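Side-chain contacts in exosome complex component Rrp41 (Archaeoglobus fulgidus, PDB 3M7N), which probably degrades RNA from the 3' end as a catalytic component of the archaeal exosome, and may also synthesize heteromeric RNA tails: residues Tyr77-Ala82 with Asp95-Glu100; Gly135-Cys140 with Leu203-Gly208; Glu178-Asn181 with Ala185-Pro188. The protein carries 1 engineered substitution. One frame throughout, in Å; residues are numbered along the deposited sequence.

Contact 1 of 3, residues Tyr77-Ala82 with Asp95-Glu100. With nucleotides of chain L.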
loop_
_atom_site.group_PDB
_atom_site.type_symbol
_atom_site.label_atom_id
_atom_site.label_comp_id
_atom_site.label_asym_id
_atom_site.label_seq_id
_atom_site.Cartn_x
_atom_site.Cartn_y
_atom_site.Cartn_z
ATOM N N TYR E 77 -6.777 -14.605 -10.133
ATOM C CA TYR E 77 -6.101 -15.233 -11.225
ATOM C C TYR E 77 -5.066 -14.233 -11.606
ATOM O O TYR E 77 -5.366 -13.066 -11.804
ATOM C CB TYR E 77 -7.086 -15.495 -12.379
ATOM C CG TYR E 77 -6.517 -16.178 -13.595
ATOM C CD1 TYR E 77 -6.894 -17.482 -13.927
ATOM C CD2 TYR E 77 -5.632 -15.522 -14.434
ATOM C CE1 TYR E 77 -6.386 -18.121 -15.053
ATOM C CE2 TYR E 77 -5.126 -16.143 -15.553
ATOM C CZ TYR E 77 -5.517 -17.447 -15.865
ATOM O OH TYR E 77 -5.019 -18.066 -16.997
ATOM N N ARG E 78 -3.836 -14.691 -11.685
ATOM C CA ARG E 78 -2.752 -13.819 -12.046
ATOM C C ARG E 78 -2.026 -14.393 -13.240
ATOM O O ARG E 78 -1.573 -15.535 -13.219
ATOM C CB ARG E 78 -1.785 -13.652 -10.866
ATOM C CG ARG E 78 -0.712 -12.616 -11.128
ATOM C CD ARG E 78 0.121 -12.369 -9.897
ATOM N NE ARG E 78 1.301 -13.221 -9.849
ATOM C CZ ARG E 78 2.414 -12.972 -10.530
ATOM N NH1 ARG E 78 3.465 -13.788 -10.429
ATOM N NH2 ARG E 78 2.465 -11.905 -11.320
ATOM N N TYR E 79 -1.922 -13.582 -14.277
ATOM C CA TYR E 79 -1.223 -13.935 -15.484
ATOM C C TYR E 79 0.073 -13.154 -15.489
ATOM O O TYR E 79 0.077 -11.927 -15.375
ATOM C CB TYR E 79 -2.079 -13.558 -16.697
ATOM C CG TYR E 79 -1.354 -13.558 -18.024
ATOM C CD1 TYR E 79 -1.428 -14.654 -18.893
ATOM C CD2 TYR E 79 -0.621 -12.452 -18.432
ATOM C CE1 TYR E 79 -0.766 -14.640 -20.139
ATOM C CE2 TYR E 79 0.033 -12.431 -19.661
ATOM C CZ TYR E 79 -0.044 -13.526 -20.510
ATOM O OH TYR E 79 0.618 -13.478 -21.718
ATOM N N ASN E 80 1.178 -13.861 -15.634
ATOM C CA ASN E 80 2.469 -13.221 -15.524
ATOM C C ASN E 80 3.469 -13.819 -16.492
ATOM O O ASN E 80 3.611 -15.040 -16.589
ATOM C CB ASN E 80 2.987 -13.314 -14.081
ATOM C CG ASN E 80 4.297 -12.571 -13.886
ATOM O OD1 ASN E 80 4.439 -11.420 -14.301
ATOM N ND2 ASN E 80 5.266 -13.228 -13.271
ATOM N N MET E 81 4.157 -12.955 -17.218
ATOM C CA MET E 81 5.161 -13.411 -18.147
ATOM C C MET E 81 6.536 -13.247 -17.501
ATOM O O MET E 81 6.837 -12.202 -16.924
ATOM C CB MET E 81 5.082 -12.612 -19.448
ATOM C CG MET E 81 3.669 -12.424 -19.971
ATOM S SD MET E 81 3.642 -11.513 -21.530
ATOM C CE MET E 81 4.404 -12.679 -22.657
ATOM N N ALA E 82 7.355 -14.291 -17.592
ATOM C CA ALA E 82 8.723 -14.257 -17.099
ATOM C C ALA E 82 9.561 -13.373 -18.004
ATOM O O ALA E 82 9.314 -13.304 -19.201
ATOM C CB ALA E 82 9.297 -15.662 -17.040
ATOM N N ASP E 95 1.916 -5.299 -16.266
ATOM C CA ASP E 95 1.586 -4.177 -17.111
ATOM C C ASP E 95 0.075 -4.187 -17.366
ATOM O O ASP E 95 -0.656 -5.053 -16.879
ATOM C CB ASP E 95 2.403 -4.209 -18.410
ATOM C CG ASP E 95 2.185 -5.476 -19.229
ATOM O OD1 ASP E 95 2.917 -5.655 -20.216
ATOM O OD2 ASP E 95 1.288 -6.283 -18.915
ATOM N N ARG E 96 -0.398 -3.215 -18.118
ATOM C CA ARG E 96 -1.827 -3.099 -18.348
ATOM C C ARG E 96 -2.389 -4.330 -19.059
ATOM O O ARG E 96 -3.458 -4.828 -18.704
ATOM C CB ARG E 96 -2.112 -1.801 -19.102
ATOM C CG ARG E 96 -1.656 -0.603 -18.297
ATOM C CD ARG E 96 -1.458 0.614 -19.142
ATOM N NE ARG E 96 -2.715 1.310 -19.358
ATOM C CZ ARG E 96 -3.201 1.587 -20.563
ATOM N NH1 ARG E 96 -2.523 1.225 -21.645
ATOM N NH2 ARG E 96 -4.359 2.229 -20.684
ATOM N N ARG E 97 -1.634 -4.839 -20.027
ATOM C CA ARG E 97 -2.030 -6.030 -20.770
ATOM C C ARG E 97 -2.181 -7.248 -19.837
ATOM O O ARG E 97 -3.184 -7.960 -19.902
ATOM C CB ARG E 97 -1.047 -6.303 -21.922
ATOM C CG ARG E 97 -1.264 -7.632 -22.615
ATOM C CD ARG E 97 -0.229 -7.888 -23.703
ATOM N NE ARG E 97 -0.370 -9.232 -24.255
ATOM C CZ ARG E 97 0.218 -10.320 -23.755
ATOM N NH1 ARG E 97 0.026 -11.503 -24.326
ATOM N NH2 ARG E 97 0.997 -10.233 -22.686
ATOM N N SER E 98 -1.206 -7.469 -18.957
ATOM C CA SER E 98 -1.273 -8.577 -18.010
ATOM C C SER E 98 -2.409 -8.373 -17.033
ATOM O O SER E 98 -3.042 -9.337 -16.581
ATOM C CB SER E 98 0.031 -8.716 -17.228
ATOM O OG SER E 98 1.105 -9.102 -18.066
ATOM N N ILE E 99 -2.660 -7.116 -16.684
ATOM C CA ILE E 99 -3.740 -6.824 -15.756
ATOM C C ILE E 99 -5.087 -7.169 -16.403
ATOM O O ILE E 99 -5.965 -7.776 -15.792
ATOM C CB ILE E 99 -3.680 -5.358 -15.277
ATOM C CG1 ILE E 99 -2.459 -5.171 -14.365
ATOM C CG2 ILE E 99 -4.959 -4.984 -14.540
ATOM C CD1 ILE E 99 -2.181 -3.757 -13.985
ATOM N N GLU E 100 -5.220 -6.800 -17.662
ATOM C CA GLU E 100 -6.436 -7.063 -18.412
ATOM C C GLU E 100 -6.639 -8.558 -18.601
ATOM O O GLU E 100 -7.732 -9.078 -18.393
ATOM C CB GLU E 100 -6.343 -6.364 -19.764
ATOM C CG GLU E 100 -7.632 -5.752 -20.214
ATOM C CD GLU E 100 -8.246 -6.519 -21.354
ATOM O OE1 GLU E 100 -8.200 -6.017 -22.507
ATOM O OE2 GLU E 100 -8.764 -7.627 -21.088
ATOM P P C L 6 -1.520 -10.469 -27.691
ATOM O OP1 C L 6 -2.518 -11.507 -28.044
ATOM O OP2 C L 6 -1.900 -9.401 -26.735
ATOM O "O5'" C L 6 -0.169 -11.186 -27.194
ATOM C "C5'" C L 6 0.361 -12.246 -27.994
ATOM C "C4'" C L 6 1.875 -12.338 -27.944
ATOM O "O4'" C L 6 2.501 -11.043 -28.132
ATOM C "C3'" C L 6 2.486 -12.786 -26.627
ATOM O "O3'" C L 6 2.206 -14.164 -26.386
ATOM C "C2'" C L 6 3.948 -12.514 -26.956
ATOM O "O2'" C L 6 4.516 -13.465 -27.847
ATOM C "C1'" C L 6 3.828 -11.149 -27.639
ATOM N N1 C L 6 4.127 -10.043 -26.689
ATOM C C2 C L 6 5.465 -9.726 -26.447
ATOM O O2 C L 6 6.347 -10.362 -27.039
ATOM N N3 C L 6 5.757 -8.729 -25.577
ATOM C C4 C L 6 4.772 -8.067 -24.965
ATOM N N4 C L 6 5.118 -7.088 -24.113
ATOM C C5 C L 6 3.397 -8.382 -25.203
ATOM C C6 C L 6 3.122 -9.370 -26.061
ATOM P P C L 4 -0.922 -0.554 -24.075
ATOM O OP1 C L 4 -2.236 -0.641 -23.385
ATOM O OP2 C L 4 0.299 -1.082 -23.425
ATOM O "O5'" C L 4 -1.033 -1.236 -25.525
ATOM C "C5'" C L 4 -2.099 -0.898 -26.414
ATOM C "C4'" C L 4 -1.891 -1.521 -27.783
ATOM O "O4'" C L 4 -0.801 -0.865 -28.474
ATOM C "C3'" C L 4 -1.483 -2.988 -27.780
ATOM O "O3'" C L 4 -2.608 -3.833 -27.616
ATOM C "C2'" C L 4 -0.904 -3.123 -29.181
ATOM O "O2'" C L 4 -1.894 -3.206 -30.184
ATOM C "C1'" C L 4 -0.132 -1.817 -29.291
ATOM N N1 C L 4 1.257 -2.045 -28.808
ATOM C C2 C L 4 2.196 -2.543 -29.712
ATOM O O2 C L 4 1.831 -2.747 -30.877
ATOM N N3 C L 4 3.469 -2.771 -29.287
ATOM C C4 C L 4 3.795 -2.532 -28.014
ATOM N N4 C L 4 5.054 -2.771 -27.635
ATOM C C5 C L 4 2.846 -2.034 -27.068
ATOM C C6 C L 4 1.600 -1.811 -27.503
HETATM O O HOH W 1 3.551 -9.964 -17.082
#
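In the RNA-binding pocket of this RNase PH fold, strand 74-81 meets the first turn of helix 96-110 through Tyr-79 and Met-81 on one side and Arg-97 and Ser-98 on the other. Arginine suits position 97 because its long chain reaches the RNA and its flat head offers several N-H groups. The chain leaves trans to the main-chain nitrogen (chi1 171°) and runs extended from CG to NE, carrying the guanidinium to nucleotide C6 of chain L. There NE gives a nearly straight bond (172°) to OP2 of C6, 2.9 Å away, and NH1 bonds O5'. Atom C6 of that nucleotide's base lies over one guanidinium face, 3.8 Å above the plane. At the edge, Met-81 SD comes within 3.2 Å of Arg-97 NH2, while Tyr-79 OH receives only weak bonds, from NH1 (3.3 Å) and from NH2; ring and guanidinium planes are 70° apart. The hydroxyl's stronger partner is Ser-136 OG. A leucine in place of Arg-97 would probably leave OP2 and O5' of C6 without these donors and open a gap beside the base. Ser-98 OG lies at the Tyr-79 ring edge, and a water joins it to Met-81 N. Asp-95, short and acidic, suits the N-cap: its OD2 accepts from Ser-98 N (2.8 Å) and Ser-98 OG (2.9 Å), which arrive from opposite faces of the carboxylate plane.

Contact 2 of 3, residues Gly135-Cys140 with Leu203-Gly208. With nucleotides of chain L.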
loop_
_atom_site.group_PDB
_atom_site.type_symbol
_atom_site.label_atom_id
_atom_site.label_comp_id
_atom_site.label_asym_id
_atom_site.label_seq_id
_atom_site.Cartn_x
_atom_site.Cartn_y
_atom_site.Cartn_z
ATOM N N GLY E 135 -1.232 -16.433 -28.572
ATOM C CA GLY E 135 -2.204 -17.229 -27.863
ATOM C C GLY E 135 -1.858 -17.607 -26.431
ATOM O O GLY E 135 -2.573 -18.427 -25.836
ATOM N N SER E 136 -0.797 -17.028 -25.861
ATOM C CA SER E 136 -0.394 -17.395 -24.491
ATOM C C SER E 136 -1.531 -17.295 -23.474
ATOM O O SER E 136 -1.596 -18.082 -22.528
ATOM C CB SER E 136 0.826 -16.605 -23.995
ATOM O OG SER E 136 0.571 -15.218 -23.884
ATOM N N ARG E 137 -2.449 -16.360 -23.677
ATOM C CA ARG E 137 -3.583 -16.275 -22.757
ATOM C C ARG E 137 -4.500 -17.506 -22.860
ATOM O O ARG E 137 -5.057 -17.957 -21.861
ATOM C CB ARG E 137 -4.355 -14.960 -22.923
ATOM C CG ARG E 137 -5.578 -15.040 -23.809
ATOM C CD ARG E 137 -6.129 -13.651 -24.070
ATOM N NE ARG E 137 -5.069 -12.758 -24.535
ATOM C CZ ARG E 137 -5.216 -11.446 -24.689
ATOM N NH1 ARG E 137 -6.384 -10.874 -24.428
ATOM N NH2 ARG E 137 -4.204 -10.708 -25.111
ATOM N N THR E 138 -4.636 -18.062 -24.066
ATOM C CA THR E 138 -5.448 -19.274 -24.259
ATOM C C THR E 138 -4.730 -20.494 -23.653
ATOM O O THR E 138 -5.336 -21.287 -22.934
ATOM C CB THR E 138 -5.844 -19.503 -25.755
ATOM O OG1 THR E 138 -4.705 -19.906 -26.531
ATOM C CG2 THR E 138 -6.430 -18.238 -26.360
ATOM N N ALA E 139 -3.430 -20.603 -23.910
ATOM C CA ALA E 139 -2.600 -21.596 -23.237
ATOM C C ALA E 139 -2.775 -21.576 -21.712
ATOM O O ALA E 139 -3.040 -22.625 -21.091
ATOM C CB ALA E 139 -1.157 -21.422 -23.613
ATOM N N CYS E 140 -2.677 -20.392 -21.103
ATOM C CA CYS E 140 -2.830 -20.298 -19.638
ATOM C C CYS E 140 -4.205 -20.723 -19.187
ATOM O O CYS E 140 -4.353 -21.428 -18.190
ATOM C CB CYS E 140 -2.502 -18.887 -19.122
ATOM S SG CYS E 140 -0.779 -18.446 -19.470
ATOM N N LEU E 203 -15.149 -16.689 -22.279
ATOM C CA LEU E 203 -14.257 -15.586 -22.593
ATOM C C LEU E 203 -14.357 -15.287 -24.077
ATOM O O LEU E 203 -14.298 -16.204 -24.906
ATOM C CB LEU E 203 -12.809 -15.950 -22.262
ATOM C CG LEU E 203 -11.751 -14.908 -22.661
ATOM C CD1 LEU E 203 -10.612 -14.784 -21.612
ATOM C CD2 LEU E 203 -11.174 -15.187 -24.032
ATOM N N LEU E 204 -14.487 -14.012 -24.417
ATOM C CA LEU E 204 -14.505 -13.606 -25.809
ATOM C C LEU E 204 -13.845 -12.240 -25.956
ATOM O O LEU E 204 -14.276 -11.273 -25.339
ATOM C CB LEU E 204 -15.950 -13.571 -26.340
ATOM C CG LEU E 204 -16.161 -13.294 -27.839
ATOM C CD1 LEU E 204 -17.520 -13.786 -28.295
ATOM C CD2 LEU E 204 -16.031 -11.826 -28.152
ATOM N N GLN E 205 -12.804 -12.161 -26.776
ATOM C CA GLN E 205 -12.198 -10.875 -27.102
ATOM C C GLN E 205 -11.820 -10.896 -28.567
ATOM O O GLN E 205 -11.570 -11.965 -29.125
ATOM C CB GLN E 205 -10.930 -10.623 -26.271
ATOM C CG GLN E 205 -11.114 -10.683 -24.760
ATOM C CD GLN E 205 -9.805 -10.431 -24.009
ATOM O OE1 GLN E 205 -8.971 -11.337 -23.850
ATOM N NE2 GLN E 205 -9.618 -9.189 -23.558
ATOM N N MET E 206 -11.756 -9.734 -29.200
ATOM C CA MET E 206 -11.221 -9.702 -30.538
ATOM C C MET E 206 -10.675 -8.339 -30.867
ATOM O O MET E 206 -11.151 -7.342 -30.342
ATOM C CB MET E 206 -12.262 -10.169 -31.574
ATOM C CG MET E 206 -13.120 -9.097 -32.181
ATOM S SD MET E 206 -12.268 -8.271 -33.533
ATOM C CE MET E 206 -13.496 -7.141 -34.043
ATOM N N ASP E 207 -9.651 -8.310 -31.717
ATOM C CA ASP E 207 -9.239 -7.063 -32.342
ATOM C C ASP E 207 -8.804 -7.313 -33.755
ATOM O O ASP E 207 -8.315 -8.389 -34.065
ATOM C CB ASP E 207 -8.143 -6.324 -31.555
ATOM C CG ASP E 207 -7.054 -7.236 -31.054
ATOM O OD1 ASP E 207 -6.473 -6.896 -30.001
ATOM O OD2 ASP E 207 -6.760 -8.270 -31.699
ATOM N N GLY E 208 -9.014 -6.307 -34.601
ATOM C CA GLY E 208 -8.632 -6.358 -35.987
ATOM C C GLY E 208 -9.788 -5.901 -36.854
ATOM O O GLY E 208 -10.455 -4.916 -36.539
ATOM P P C L 6 -1.520 -10.469 -27.691
ATOM O OP1 C L 6 -2.518 -11.507 -28.044
ATOM O OP2 C L 6 -1.900 -9.401 -26.735
ATOM O "O5'" C L 6 -0.169 -11.186 -27.194
ATOM C "C5'" C L 6 0.361 -12.246 -27.994
ATOM C "C4'" C L 6 1.875 -12.338 -27.944
ATOM O "O4'" C L 6 2.501 -11.043 -28.132
ATOM C "C3'" C L 6 2.486 -12.786 -26.627
ATOM O "O3'" C L 6 2.206 -14.164 -26.386
ATOM C "C2'" C L 6 3.948 -12.514 -26.956
ATOM O "O2'" C L 6 4.516 -13.465 -27.847
ATOM C "C1'" C L 6 3.828 -11.149 -27.639
ATOM N N1 C L 6 4.127 -10.043 -26.689
ATOM C C2 C L 6 5.465 -9.726 -26.447
ATOM O O2 C L 6 6.347 -10.362 -27.039
ATOM N N3 C L 6 5.757 -8.729 -25.577
ATOM C C4 C L 6 4.772 -8.067 -24.965
ATOM N N4 C L 6 5.118 -7.088 -24.113
ATOM C C5 C L 6 3.397 -8.382 -25.203
ATOM C C6 C L 6 3.122 -9.370 -26.061
#
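Arg-137 and Gln-205 meet obliquely, their guanidinium and amide planes 49° apart, where helix 136-150 faces strand 197-207 in an antiparallel sheet of the RNase PH fold. NH1 of Arg-137 gives one bond to OE1 of Gln-205, 2.7 Å long and bent at the hydrogen. The acceptor lies in the guanidinium plane, but the donor stands 41° out of the amide's carbonyl plane, off the lone pairs. Arginine suits this position because its branched head can serve two sides: while NH1 holds the glutamine, NH2 lies 3.1 Å from OP2 of nucleotide C6 of chain L, again at the guanidinium edge. A bend at chi3 (51°) turns the guanidinium so that its rim meets both partners. Glutamine offers both an acceptor and a donor; its NE2 bonds Gln-226 of a neighbouring exonuclease 2 subunit, with which the strand forms an antiparallel ladder that carries the sheet across the interface. Beside Arg-137, Ser-136 OG is 3.2 Å from O3' of C6. At the helix start, Gly-135 has backbone angles at which a CB would press on the preceding carbonyl oxygen, and its O accepts from Ala-139 N and, on an in-plane lone pair, from Thr-138 OG1 at 2.7 Å.

Contact 3 of 3, residues Glu178-Asn181 with Ala185-Pro188. With nucleotides of chain L.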
loop_
_atom_site.group_PDB
_atom_site.type_symbol
_atom_site.label_atom_id
_atom_site.label_comp_id
_atom_site.label_asym_id
_atom_site.label_seq_id
_atom_site.Cartn_x
_atom_site.Cartn_y
_atom_site.Cartn_z
ATOM N N GLU E 178 3.693 -14.943 -36.155
ATOM C CA GLU E 178 3.687 -14.293 -37.462
ATOM C C GLU E 178 2.277 -13.889 -37.911
ATOM O O GLU E 178 2.069 -12.790 -38.423
ATOM C CB GLU E 178 4.331 -15.218 -38.513
ATOM C CG GLU E 178 5.581 -14.659 -39.195
ATOM N N GLU E 179 1.310 -14.778 -37.727
ATOM C CA GLU E 179 -0.045 -14.513 -38.184
ATOM C C GLU E 179 -0.702 -13.461 -37.305
ATOM O O GLU E 179 -1.467 -12.625 -37.777
ATOM C CB GLU E 179 -0.862 -15.803 -38.177
ATOM C CG GLU E 179 -0.175 -16.883 -38.970
ATOM C CD GLU E 179 -0.918 -18.195 -38.974
ATOM O OE1 GLU E 179 -1.189 -18.693 -40.084
ATOM O OE2 GLU E 179 -1.227 -18.726 -37.879
ATOM N N ASP E 180 -0.395 -13.523 -36.014
ATOM C CA ASP E 180 -0.829 -12.508 -35.070
ATOM C C ASP E 180 -0.305 -11.132 -35.455
ATOM O O ASP E 180 -1.077 -10.187 -35.577
ATOM C CB ASP E 180 -0.340 -12.853 -33.670
ATOM C CG ASP E 180 -1.255 -12.331 -32.600
ATOM O OD1 ASP E 180 -2.482 -12.439 -32.789
ATOM O OD2 ASP E 180 -0.760 -11.828 -31.573
ATOM N N ASN E 181 1.009 -11.027 -35.645
ATOM C CA ASN E 181 1.643 -9.742 -35.923
ATOM C C ASN E 181 1.245 -9.147 -37.263
ATOM O O ASN E 181 1.068 -7.941 -37.370
ATOM C CB ASN E 181 3.164 -9.852 -35.880
ATOM C CG ASN E 181 3.700 -10.179 -34.495
ATOM O OD1 ASN E 181 2.993 -10.081 -33.487
ATOM N ND2 ASN E 181 4.969 -10.570 -34.441
ATOM N N ALA E 185 -6.741 -10.096 -37.973
ATOM C CA ALA E 185 -7.592 -10.195 -36.804
ATOM C C ALA E 185 -7.131 -11.285 -35.839
ATOM O O ALA E 185 -6.480 -12.237 -36.234
ATOM C CB ALA E 185 -9.033 -10.414 -37.227
ATOM N N ASP E 186 -7.470 -11.132 -34.568
ATOM C CA ASP E 186 -7.108 -12.111 -33.560
ATOM C C ASP E 186 -8.233 -12.177 -32.533
ATOM O O ASP E 186 -8.659 -11.153 -31.982
ATOM C CB ASP E 186 -5.773 -11.728 -32.909
ATOM C CG ASP E 186 -5.298 -12.754 -31.884
ATOM O OD1 ASP E 186 -4.636 -12.350 -30.909
ATOM O OD2 ASP E 186 -5.598 -13.956 -32.036
ATOM N N MET E 187 -8.721 -13.382 -32.272
ATOM C CA MET E 187 -9.937 -13.524 -31.491
ATOM C C MET E 187 -9.932 -14.741 -30.562
ATOM O O MET E 187 -10.420 -15.820 -30.913
ATOM C CB MET E 187 -11.133 -13.552 -32.431
ATOM C CG MET E 187 -12.479 -13.562 -31.735
ATOM S SD MET E 187 -13.818 -13.483 -32.940
ATOM C CE MET E 187 -15.231 -13.630 -31.850
ATOM N N PRO E 188 -9.377 -14.558 -29.353
ATOM C CA PRO E 188 -9.364 -15.615 -28.337
ATOM C C PRO E 188 -10.765 -15.936 -27.829
ATOM O O PRO E 188 -11.554 -15.022 -27.639
ATOM C CB PRO E 188 -8.510 -15.010 -27.206
ATOM C CG PRO E 188 -8.460 -13.536 -27.480
ATOM C CD PRO E 188 -8.539 -13.411 -28.971
ATOM P P C L 5 -2.468 -5.126 -26.688
ATOM O OP1 C L 5 -3.848 -5.604 -26.485
ATOM O OP2 C L 5 -1.597 -4.833 -25.522
ATOM O "O5'" C L 5 -1.668 -6.171 -27.603
ATOM C "C5'" C L 5 -2.286 -6.867 -28.667
ATOM C "C4'" C L 5 -1.226 -7.422 -29.597
ATOM O "O4'" C L 5 -0.254 -6.384 -29.882
ATOM C "C3'" C L 5 -0.362 -8.544 -29.041
ATOM O "O3'" C L 5 -1.052 -9.775 -29.062
ATOM C "C2'" C L 5 0.766 -8.503 -30.064
ATOM O "O2'" C L 5 0.387 -8.954 -31.356
ATOM C "C1'" C L 5 1.009 -6.995 -30.090
ATOM N N1 C L 5 1.954 -6.557 -29.029
ATOM C C2 C L 5 3.273 -7.017 -29.075
ATOM O O2 C L 5 3.603 -7.769 -30.001
ATOM N N3 C L 5 4.141 -6.621 -28.106
ATOM C C4 C L 5 3.732 -5.806 -27.123
ATOM N N4 C L 5 4.620 -5.439 -26.190
ATOM C C5 C L 5 2.387 -5.333 -27.063
ATOM C C6 C L 5 1.543 -5.728 -28.023
ATOM P P C L 6 -1.520 -10.469 -27.691
ATOM O OP1 C L 6 -2.518 -11.507 -28.044
ATOM O OP2 C L 6 -1.900 -9.401 -26.735
ATOM O "O5'" C L 6 -0.169 -11.186 -27.194
ATOM C "C5'" C L 6 0.361 -12.246 -27.994
ATOM C "C4'" C L 6 1.875 -12.338 -27.944
ATOM O "O4'" C L 6 2.501 -11.043 -28.132
ATOM C "C3'" C L 6 2.486 -12.786 -26.627
ATOM O "O3'" C L 6 2.206 -14.164 -26.386
ATOM C "C2'" C L 6 3.948 -12.514 -26.956
ATOM O "O2'" C L 6 4.516 -13.465 -27.847
ATOM C "C1'" C L 6 3.828 -11.149 -27.639
ATOM N N1 C L 6 4.127 -10.043 -26.689
ATOM C C2 C L 6 5.465 -9.726 -26.447
ATOM O O2 C L 6 6.347 -10.362 -27.039
ATOM N N3 C L 6 5.757 -8.729 -25.577
ATOM C C4 C L 6 4.772 -8.067 -24.965
ATOM N N4 C L 6 5.118 -7.088 -24.113
ATOM C C5 C L 6 3.397 -8.382 -25.203
ATOM C C6 C L 6 3.122 -9.370 -26.061
HETATM O O HOH W 2 -4.237 -13.622 -36.447
#
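The short helix 177-182 is followed after a brief turn by strand 185-194, and the two come together most closely at Asp-180 and Asp-186, whose CA atoms are 6.5 Å apart. A water spans the backbones beside this point, donating to Ala-185 O at 2.6 Å and, more weakly, to Glu-179 O. The two aspartates carry the side-chain contact. The CB of Asp-186 is directed at the helix, and a chi1 of -177° carries the carboxylate on to meet Asp-180, which leans in from the helix. Their carboxylate planes are nearly perpendicular, 84° apart, and Asp-180 OD1 lies across the other group, 2.9 Å from Asp-186 OD1 and 3.0 Å from Asp-186 CG. Both oxygens are acceptors, so this is a close approach of like charges and not a hydrogen bond. The second oxygen of Asp-180 faces the RNA: OD2 accepts from O2' of nucleotide C5 of chain L at 3.1 Å. This contact uses the 2'-hydroxyl, which DNA lacks, and is consistent with a preference for RNA. Asp-186 OD1 is 3.7 Å from OP1 of nucleotide C6, so the pair stands beside the backbone linking C5 to C6. Aspartate suits both positions, being short enough to keep its charge close to the main chain and having fewer free torsions than glutamate. On the same helix, Glu-179 OE2 forms a salt bridge with Arg-17 and accepts from Met-176 N. Two carboxylates brought together next to an RNA phosphodiester could in principle lie near a metal ion, and the acidic pair is consistent with the active site of the phosphorolytic RNase PH family.

Contact 1 is buried, contact 2 partly buried, and contact 3 lies at the surface, yet all three border the same RNA. Contacts 1 and 2 touch: Glu-100 OE2 is 3.0 Å from Gln-205 NE2, and Arg-97 and Arg-137 gather round the phosphate of C6. Contacts 2 and 3 share a sheet, strands 197-207 and 185-194 being neighbours in it, with Asp-207 O 2.9 Å from Asp-186 N. The chemistry changes accordingly. Contact 1 combines aromatic, sulfur and guanidinium groups, contact 2 relies on a single arginine-to-amide bond between a helix and a strand far apart in the chain, and contact 3 sets carboxylates against each other beside the sugar-phosphate chain.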